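Local coordinates for ferric uptake regulation protein (Pseudomonas aeruginosa, PDB 1MZB) that probably senses intracellular iron and, with metal bound, attaches to operator DNA to regulate the genes of iron uptake, at residues A[22-27]-A[81-86]; A[72-77]-A[127-132]; A[92-95]-A[100-103]. All coordinates share one frame; numbering follows the deposited sequence.

Overall arrangement
From the N terminus, residues 22-27 come first, on helix 18-28. They are met by 81-86, after two further helices and the first wing strand, which closes contact 1. Before that happens, 72-77 opens contact 2, so contacts 1 and 2 cross. Residues 92-95 and 100-103 then close contact 3, a short hairpin. It lies wholly within the loop that 127-132 finally closes as contact 2. Contact 1 packs helix 18-28 against the wing. Contact 2 ties the wing loop to the C-terminal sheet. Contact 3 pairs strands 90-94 and 100-103 of that sheet; 129-132 lies on the other side of 90-94. Glu82 of contact 1 and Glu102 of contact 3 share one zinc ion.

Contact 1 of 3, residues A[22-27]-A[81-86]; sequences KILQML and FELADS. With ZN (zinc ion), chain C.
Leu24 and Leu27 of helix 18-28 both meet Leu83, near the end of strand 80-83. The contact is apolar, and one methyl group does most of the touching. Leu83 CD2 lies 4.0 Å from Leu27 CB and equally far from Leu27 CD1. The same methyl, Leu83 CD2, is 4.0 Å from Leu24 CD1. Leu83 does not start straight toward the helix. Its CG stands anti to its own carbonyl carbon (chi1 -64°), and this brings the branched end in. The side chains of Leu24 and Leu83 cross at about a right angle, while Leu27 meets Leu83 at a slant. Leu27 also sends CD2 to the strand backbone, 4.3 Å from Phe81 O. The Phe81 ring turns away from the helix.

This is the packing of a helix on the wing of a winged helix-turn-helix domain, the DNA-binding fold of the Fur family. The helix and strand axes come within 9.4 Å and cross at 82°. Helix 53-66 takes further contacts from Leu24 and Leu27, through Phe63 and Leu60.

No hydrogen bond links the two segments. The polar work is done on the other side of the strand, where Glu82 points away from the helix. Beyond CG its chain runs extended, and Glu82 OE1 binds the zinc ion at 2.0 Å. His34, His91 and Glu102 supply the other ligands seen in this site, while Glu82 OE2 has a weak hydrogen bond with His72 ND1, which would help to fix the turn of the carboxylate.

Segment 81-86 also reaches the second subunit: Leu83 packs on Ala106 of that subunit, and Asp85 forms a salt bridge with its Lys110.

Contact 2 of 3, residues A[72-77]-A[127-132]; sequences HNFDGG and NLVLYV. With ZN (zinc ion), chain D.
One water joins Tyr131 to Asn73 and Phe74 and is gripped by three oxygens. It lies 2.6 Å from Tyr131 OH. It donates to Asn73 O at 2.8 Å and, weakly, to Phe74 O at 3.1 Å. Phe74 O also lies in the plane of the Tyr131 ring, at its edge, 3.9 Å from Tyr131 CE1.

Apolar contact follows two residues earlier in the strand. Val129 CG2 comes to the edge of the Phe74 ring, 4.3 Å from Phe74 CE1. The Phe74 ring in turn sets CZ over one face of His72, toward the rim of that ring. Phe74 also packs on Val93 and Val100 of the C-terminal sheet.

Asn127 meets His72 at the ring edge. With CG turned opposite its backbone N (chi1 -177°), Asn127 carries its amide out to the imidazole. Asn127 ND2 is 3.5 Å from His72 NE2, near the ring plane, but this is a contact and not a hydrogen bond. The ring and amide planes are 35° apart.

Farther along the loop, Asp75 OD2 binds a zinc ion at 1.9 Å, and His78 is the other protein ligand seen. Asp75 OD1 accepts from Gly77 N at 2.8 Å. The donor comes 34° out of the carboxylate plane, which would help to limit its rotation. The loop joining the two wing strands thus packs on strand 129-132 through Phe74, and beyond that contact it forms an Asx turn at the zinc site.

Contact 3 of 3, residues A[92-95]-A[100-103]; sequences MVCV and VIEF. With ZN (zinc ion), chain C.
Met92 and Ile101 form the tight part of this contact, as an antiparallel hydrogen-bonded pair. Met92 N donates to Ile101 O at 2.7 Å, and Ile101 N donates to Met92 O at the same 2.7 Å. Both bonds are short and nearly straight (176° and 174°). The first lies in the carbonyl plane of Ile101. Met92 O has a second, weaker partner, since Val100 CA sits 3.4 Å from it in a CA-H...O contact. The two side chains leave on the same face of the sheet, with Met92 CB 4.0 Å from Ile101 CB.

Met92 then turns to Phe103. Its CG stands beside its own backbone N (chi1 -84°), and the edge of the Phe103 ring comes to that same nitrogen. Met92 CG is thereby 3.9 Å from Phe103 CD1. The sulfur follows, with Met92 SD 5.2 Å from the centre of the Phe103 ring in an oblique Met-aromatic contact.

The looser part lies at Cys94. Cys94 SG comes no nearer than 4.2 Å to Ile101 CD1, and both residues are partly exposed. The non-hydrogen-bonded pair on the opposite face is different. Val93 CG2 and Val100 CG2 are widely spaced, 4.4 Å apart, yet Val93 is buried.

Glu102 points away from the partner strand and gives OE2 to the zinc ion shared with His34, Glu82 and His91. The two strands make a beta hairpin within the mixed sheet of the C-terminal domain, which in the Fur family serves dimerisation.

Contact 1 of 3, residues A[22-27]-A[81-86]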
loop_
_atom_site.group_PDB
_atom_site.type_symbol
_atom_site.label_atom_id
_atom_site.label_comp_id
_atom_site.label_asym_id
_atom_site.label_seq_id
_atom_site.Cartn_x
_atom_site.Cartn_y
_atom_site.Cartn_z
ATOM N N LYS A 22 15.207 15.096 -11.149
ATOM C CA LYS A 22 16.066 13.934 -11.078
ATOM C C LYS A 22 15.952 13.180 -9.736
ATOM O O LYS A 22 15.955 11.952 -9.701
ATOM C CB LYS A 22 17.513 14.332 -11.365
ATOM C CG LYS A 22 17.766 14.536 -12.869
ATOM C CD LYS A 22 19.194 14.960 -13.186
ATOM C CE LYS A 22 19.379 15.068 -14.720
ATOM N NZ LYS A 22 18.711 13.913 -15.406
ATOM N N ILE A 23 15.840 13.919 -8.642
ATOM C CA ILE A 23 15.731 13.266 -7.332
ATOM C C ILE A 23 14.401 12.518 -7.189
ATOM O O ILE A 23 14.346 11.388 -6.683
ATOM C CB ILE A 23 15.949 14.315 -6.223
ATOM C CG1 ILE A 23 17.408 14.790 -6.306
ATOM C CG2 ILE A 23 15.583 13.714 -4.846
ATOM C CD1 ILE A 23 17.758 16.015 -5.479
ATOM N N LEU A 24 13.319 13.126 -7.656
ATOM C CA LEU A 24 12.040 12.455 -7.605
ATOM C C LEU A 24 12.072 11.167 -8.461
ATOM O O LEU A 24 11.466 10.161 -8.106
ATOM C CB LEU A 24 10.945 13.405 -8.095
ATOM C CG LEU A 24 9.510 12.955 -7.828
ATOM C CD1 LEU A 24 9.271 12.844 -6.331
ATOM C CD2 LEU A 24 8.537 13.972 -8.455
ATOM N N GLN A 25 12.795 11.185 -9.579
ATOM C CA GLN A 25 12.872 10.004 -10.438
ATOM C C GLN A 25 13.687 8.933 -9.740
ATOM O O GLN A 25 13.374 7.741 -9.833
ATOM C CB GLN A 25 13.510 10.358 -11.795
ATOM C CG GLN A 25 12.617 11.215 -12.679
ATOM C CD GLN A 25 13.349 11.740 -13.909
ATOM O OE1 GLN A 25 14.579 11.787 -13.935
ATOM N NE2 GLN A 25 12.587 12.163 -14.925
ATOM N N MET A 26 14.732 9.357 -9.027
ATOM C CA MET A 26 15.539 8.398 -8.297
ATOM C C MET A 26 14.682 7.736 -7.222
ATOM O O MET A 26 14.763 6.521 -7.010
ATOM C CB MET A 26 16.742 9.078 -7.651
ATOM C CG MET A 26 17.692 8.079 -7.032
ATOM S SD MET A 26 18.118 6.814 -8.264
ATOM C CE MET A 26 18.948 7.833 -9.502
ATOM N N LEU A 27 13.867 8.525 -6.530
ATOM C CA LEU A 27 13.008 7.971 -5.492
ATOM C C LEU A 27 12.010 6.993 -6.078
ATOM O O LEU A 27 11.711 5.954 -5.472
ATOM C CB LEU A 27 12.231 9.085 -4.791
ATOM C CG LEU A 27 13.064 9.941 -3.845
ATOM C CD1 LEU A 27 12.192 11.054 -3.266
ATOM C CD2 LEU A 27 13.642 9.049 -2.744
ATOM N N PHE A 81 14.172 8.484 3.577
ATOM C CA PHE A 81 13.144 9.284 2.914
ATOM C C PHE A 81 12.426 8.350 1.958
ATOM O O PHE A 81 13.082 7.619 1.231
ATOM C CB PHE A 81 13.781 10.421 2.118
ATOM C CG PHE A 81 14.462 11.456 2.971
ATOM C CD1 PHE A 81 15.789 11.300 3.370
ATOM C CD2 PHE A 81 13.781 12.613 3.365
ATOM C CE1 PHE A 81 16.442 12.309 4.155
ATOM C CE2 PHE A 81 14.412 13.610 4.137
ATOM C CZ PHE A 81 15.746 13.461 4.531
ATOM N N GLU A 82 11.106 8.340 1.975
ATOM C CA GLU A 82 10.385 7.459 1.052
ATOM C C GLU A 82 9.179 8.211 0.540
ATOM O O GLU A 82 8.717 9.132 1.174
ATOM C CB GLU A 82 9.957 6.155 1.735
ATOM C CG GLU A 82 9.113 6.333 3.011
ATOM C CD GLU A 82 8.905 5.010 3.776
ATOM O OE1 GLU A 82 8.205 4.115 3.272
ATOM O OE2 GLU A 82 9.450 4.876 4.888
ATOM N N LEU A 83 8.715 7.857 -0.642
ATOM C CA LEU A 83 7.560 8.534 -1.179
ATOM C C LEU A 83 6.353 8.380 -0.258
ATOM O O LEU A 83 6.225 7.401 0.506
ATOM C CB LEU A 83 7.238 7.967 -2.554
ATOM C CG LEU A 83 8.333 8.224 -3.574
ATOM C CD1 LEU A 83 7.998 7.436 -4.845
ATOM C CD2 LEU A 83 8.446 9.753 -3.869
ATOM N N ALA A 84 5.475 9.373 -0.328
ATOM C CA ALA A 84 4.257 9.391 0.456
ATOM C C ALA A 84 3.157 8.808 -0.441
ATOM O O ALA A 84 2.344 8.008 0.017
ATOM C CB ALA A 84 3.913 10.840 0.867
ATOM N N ASP A 85 3.183 9.185 -1.726
ATOM C CA ASP A 85 2.192 8.744 -2.726
ATOM C C ASP A 85 1.919 7.237 -2.785
ATOM O O ASP A 85 0.786 6.820 -3.063
ATOM C CB ASP A 85 2.570 9.257 -4.141
ATOM C CG ASP A 85 3.979 8.848 -4.574
ATOM O OD1 ASP A 85 4.944 9.154 -3.840
ATOM O OD2 ASP A 85 4.137 8.232 -5.652
ATOM N N SER A 86 2.944 6.428 -2.518
ATOM C CA SER A 86 2.817 4.973 -2.548
ATOM C C SER A 86 1.722 4.496 -1.593
ATOM O O SER A 86 1.310 5.235 -0.689
ATOM C CB SER A 86 4.153 4.324 -2.160
ATOM O OG SER A 86 4.515 4.673 -0.830
HETATM ZN ZN ZN C . 8.481 2.305 4.173
#

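Contact 2 of 3, residues A[72-77]-A[127-132]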
loop_
_atom_site.group_PDB
_atom_site.type_symbol
_atom_site.label_atom_id
_atom_site.label_comp_id
_atom_site.label_asym_id
_atom_site.label_seq_id
_atom_site.Cartn_x
_atom_site.Cartn_y
_atom_site.Cartn_z
ATOM N N HIS A 72 11.681 9.246 8.031
ATOM C CA HIS A 72 11.608 8.328 9.147
ATOM C C HIS A 72 13.037 8.135 9.681
ATOM O O HIS A 72 13.989 8.347 8.961
ATOM C CB HIS A 72 11.151 6.940 8.670
ATOM C CG HIS A 72 9.686 6.830 8.364
ATOM N ND1 HIS A 72 9.216 6.585 7.091
ATOM C CD2 HIS A 72 8.608 6.788 9.178
ATOM C CE1 HIS A 72 7.912 6.389 7.134
ATOM N NE2 HIS A 72 7.514 6.502 8.389
ATOM N N ASN A 73 13.167 7.773 10.955
ATOM C CA ASN A 73 14.501 7.492 11.498
ATOM C C ASN A 73 14.253 6.176 12.224
ATOM O O ASN A 73 13.733 6.143 13.356
ATOM C CB ASN A 73 14.958 8.555 12.478
ATOM C CG ASN A 73 16.376 8.330 12.919
ATOM O OD1 ASN A 73 16.799 7.180 13.049
ATOM N ND2 ASN A 73 17.131 9.416 13.130
ATOM N N PHE A 74 14.597 5.081 11.569
ATOM C CA PHE A 74 14.348 3.765 12.161
ATOM C C PHE A 74 15.437 3.193 13.053
ATOM O O PHE A 74 15.127 2.448 13.999
ATOM C CB PHE A 74 14.077 2.735 11.056
ATOM C CG PHE A 74 12.876 3.060 10.191
ATOM C CD1 PHE A 74 11.606 3.189 10.754
ATOM C CD2 PHE A 74 13.012 3.140 8.801
ATOM C CE1 PHE A 74 10.461 3.387 9.923
ATOM C CE2 PHE A 74 11.891 3.342 7.979
ATOM C CZ PHE A 74 10.625 3.460 8.535
ATOM N N ASP A 75 16.696 3.513 12.775
ATOM C CA ASP A 75 17.756 2.949 13.612
ATOM C C ASP A 75 18.322 3.982 14.554
ATOM O O ASP A 75 19.253 3.690 15.307
ATOM C CB ASP A 75 18.853 2.289 12.762
ATOM C CG ASP A 75 19.725 3.284 11.992
ATOM O OD1 ASP A 75 19.617 4.527 12.179
ATOM O OD2 ASP A 75 20.560 2.801 11.183
ATOM N N GLY A 76 17.727 5.182 14.544
ATOM C CA GLY A 76 18.178 6.242 15.428
ATOM C C GLY A 76 19.299 7.118 14.885
ATOM O O GLY A 76 19.395 8.298 15.233
ATOM N N GLY A 77 20.105 6.560 13.983
ATOM C CA GLY A 77 21.253 7.276 13.479
ATOM C C GLY A 77 21.218 7.822 12.065
ATOM O O GLY A 77 22.151 8.544 11.681
ATOM N N ASN A 127 1.655 7.417 12.533
ATOM C CA ASN A 127 2.915 6.695 12.419
ATOM C C ASN A 127 2.908 5.505 13.353
ATOM O O ASN A 127 2.671 5.652 14.558
ATOM C CB ASN A 127 4.083 7.598 12.787
ATOM C CG ASN A 127 5.404 6.903 12.608
ATOM O OD1 ASN A 127 6.172 6.777 13.545
ATOM N ND2 ASN A 127 5.666 6.439 11.392
ATOM N N LEU A 128 3.162 4.324 12.816
ATOM C CA LEU A 128 3.213 3.126 13.657
ATOM C C LEU A 128 4.502 2.367 13.345
ATOM O O LEU A 128 4.755 2.019 12.188
ATOM C CB LEU A 128 2.010 2.190 13.391
ATOM C CG LEU A 128 2.117 0.850 14.139
ATOM C CD1 LEU A 128 2.066 1.048 15.688
ATOM C CD2 LEU A 128 0.934 -0.067 13.692
ATOM N N VAL A 129 5.348 2.178 14.351
ATOM C CA VAL A 129 6.582 1.402 14.118
ATOM C C VAL A 129 6.608 0.303 15.156
ATOM O O VAL A 129 6.396 0.561 16.352
ATOM C CB VAL A 129 7.849 2.298 14.274
ATOM C CG1 VAL A 129 9.147 1.428 14.093
ATOM C CG2 VAL A 129 7.814 3.420 13.262
ATOM N N LEU A 130 6.848 -0.936 14.719
ATOM C CA LEU A 130 6.905 -2.038 15.663
ATOM C C LEU A 130 8.362 -2.495 15.686
ATOM O O LEU A 130 8.890 -2.849 14.651
ATOM C CB LEU A 130 6.004 -3.190 15.195
ATOM C CG LEU A 130 4.524 -2.803 15.077
ATOM C CD1 LEU A 130 3.726 -4.031 14.633
ATOM C CD2 LEU A 130 4.026 -2.261 16.401
ATOM N N TYR A 131 9.008 -2.427 16.846
ATOM C CA TYR A 131 10.403 -2.834 16.933
ATOM C C TYR A 131 10.368 -4.287 17.305
ATOM O O TYR A 131 9.719 -4.656 18.270
ATOM C CB TYR A 131 11.160 -2.009 17.976
ATOM C CG TYR A 131 11.233 -0.537 17.585
ATOM C CD1 TYR A 131 12.196 -0.078 16.679
ATOM C CD2 TYR A 131 10.302 0.376 18.088
ATOM C CE1 TYR A 131 12.235 1.266 16.281
ATOM C CE2 TYR A 131 10.335 1.742 17.683
ATOM C CZ TYR A 131 11.306 2.155 16.790
ATOM O OH TYR A 131 11.368 3.479 16.417
ATOM N N VAL A 132 11.079 -5.103 16.536
ATOM C CA VAL A 132 11.012 -6.542 16.761
ATOM C C VAL A 132 12.344 -7.273 16.798
ATOM O O VAL A 132 13.394 -6.736 16.444
ATOM C CB VAL A 132 10.132 -7.178 15.690
ATOM C CG1 VAL A 132 8.698 -6.561 15.739
ATOM C CG2 VAL A 132 10.780 -6.985 14.300
HETATM ZN ZN ZN D . 21.627 4.039 10.171
HETATM O O HOH W 1 13.637 4.564 15.645
#

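Contact 3 of 3, residues A[92-95]-A[100-103]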
loop_
_atom_site.group_PDB
_atom_site.type_symbol
_atom_site.label_atom_id
_atom_site.label_comp_id
_atom_site.label_asym_id
_atom_site.label_seq_id
_atom_site.Cartn_x
_atom_site.Cartn_y
_atom_site.Cartn_z
ATOM N N MET A 92 7.880 -2.569 10.503
ATOM C CA MET A 92 8.454 -3.379 11.560
ATOM C C MET A 92 9.977 -3.139 11.370
ATOM O O MET A 92 10.477 -3.069 10.232
ATOM C CB MET A 92 8.162 -4.866 11.349
ATOM C CG MET A 92 6.812 -5.240 11.888
ATOM S SD MET A 92 6.424 -6.906 11.472
ATOM C CE MET A 92 7.749 -7.708 12.095
ATOM N N VAL A 93 10.693 -2.941 12.471
ATOM C CA VAL A 93 12.144 -2.722 12.379
ATOM C C VAL A 93 12.837 -3.755 13.272
ATOM O O VAL A 93 12.514 -3.870 14.460
ATOM C CB VAL A 93 12.505 -1.309 12.868
ATOM C CG1 VAL A 93 14.005 -1.071 12.723
ATOM C CG2 VAL A 93 11.762 -0.277 12.048
ATOM N N CYS A 94 13.776 -4.501 12.695
ATOM C CA CYS A 94 14.542 -5.519 13.421
ATOM C C CYS A 94 15.585 -4.741 14.197
ATOM O O CYS A 94 16.505 -4.175 13.617
ATOM C CB CYS A 94 15.208 -6.470 12.437
ATOM S SG CYS A 94 13.998 -7.482 11.611
ATOM N N VAL A 95 15.435 -4.714 15.515
ATOM C CA VAL A 95 16.322 -3.918 16.327
ATOM C C VAL A 95 17.769 -4.311 16.229
ATOM O O VAL A 95 18.636 -3.458 16.235
ATOM C CB VAL A 95 15.917 -3.923 17.827
ATOM C CG1 VAL A 95 14.469 -3.465 17.994
ATOM C CG2 VAL A 95 16.105 -5.292 18.423
ATOM N N VAL A 100 14.244 -3.247 7.848
ATOM C CA VAL A 100 12.906 -2.620 7.897
ATOM C C VAL A 100 11.964 -3.427 7.034
ATOM O O VAL A 100 12.259 -3.702 5.847
ATOM C CB VAL A 100 12.962 -1.185 7.378
ATOM C CG1 VAL A 100 11.576 -0.552 7.372
ATOM C CG2 VAL A 100 13.936 -0.368 8.274
ATOM N N ILE A 101 10.823 -3.768 7.622
ATOM C CA ILE A 101 9.793 -4.571 6.975
ATOM C C ILE A 101 8.489 -3.770 6.944
ATOM O O ILE A 101 7.947 -3.418 7.987
ATOM C CB ILE A 101 9.568 -5.888 7.771
ATOM C CG1 ILE A 101 10.875 -6.695 7.813
ATOM C CG2 ILE A 101 8.409 -6.700 7.175
ATOM C CD1 ILE A 101 10.885 -7.775 8.874
ATOM N N GLU A 102 7.999 -3.456 5.750
ATOM C CA GLU A 102 6.728 -2.739 5.653
ATOM C C GLU A 102 5.544 -3.697 5.847
ATOM O O GLU A 102 5.608 -4.886 5.502
ATOM C CB GLU A 102 6.569 -2.067 4.281
ATOM C CG GLU A 102 7.458 -0.856 4.054
ATOM C CD GLU A 102 7.081 -0.077 2.799
ATOM O OE1 GLU A 102 6.494 -0.686 1.873
ATOM O OE2 GLU A 102 7.387 1.135 2.726
ATOM N N PHE A 103 4.458 -3.176 6.408
ATOM C CA PHE A 103 3.240 -3.964 6.569
ATOM C C PHE A 103 2.076 -3.003 6.568
ATOM O O PHE A 103 2.251 -1.795 6.726
ATOM C CB PHE A 103 3.246 -4.796 7.851
ATOM C CG PHE A 103 3.060 -4.001 9.116
ATOM C CD1 PHE A 103 4.154 -3.402 9.759
ATOM C CD2 PHE A 103 1.800 -3.861 9.666
ATOM C CE1 PHE A 103 3.980 -2.677 10.949
ATOM C CE2 PHE A 103 1.600 -3.129 10.853
ATOM C CZ PHE A 103 2.696 -2.540 11.495
HETATM ZN ZN ZN C . 8.481 2.305 4.173
#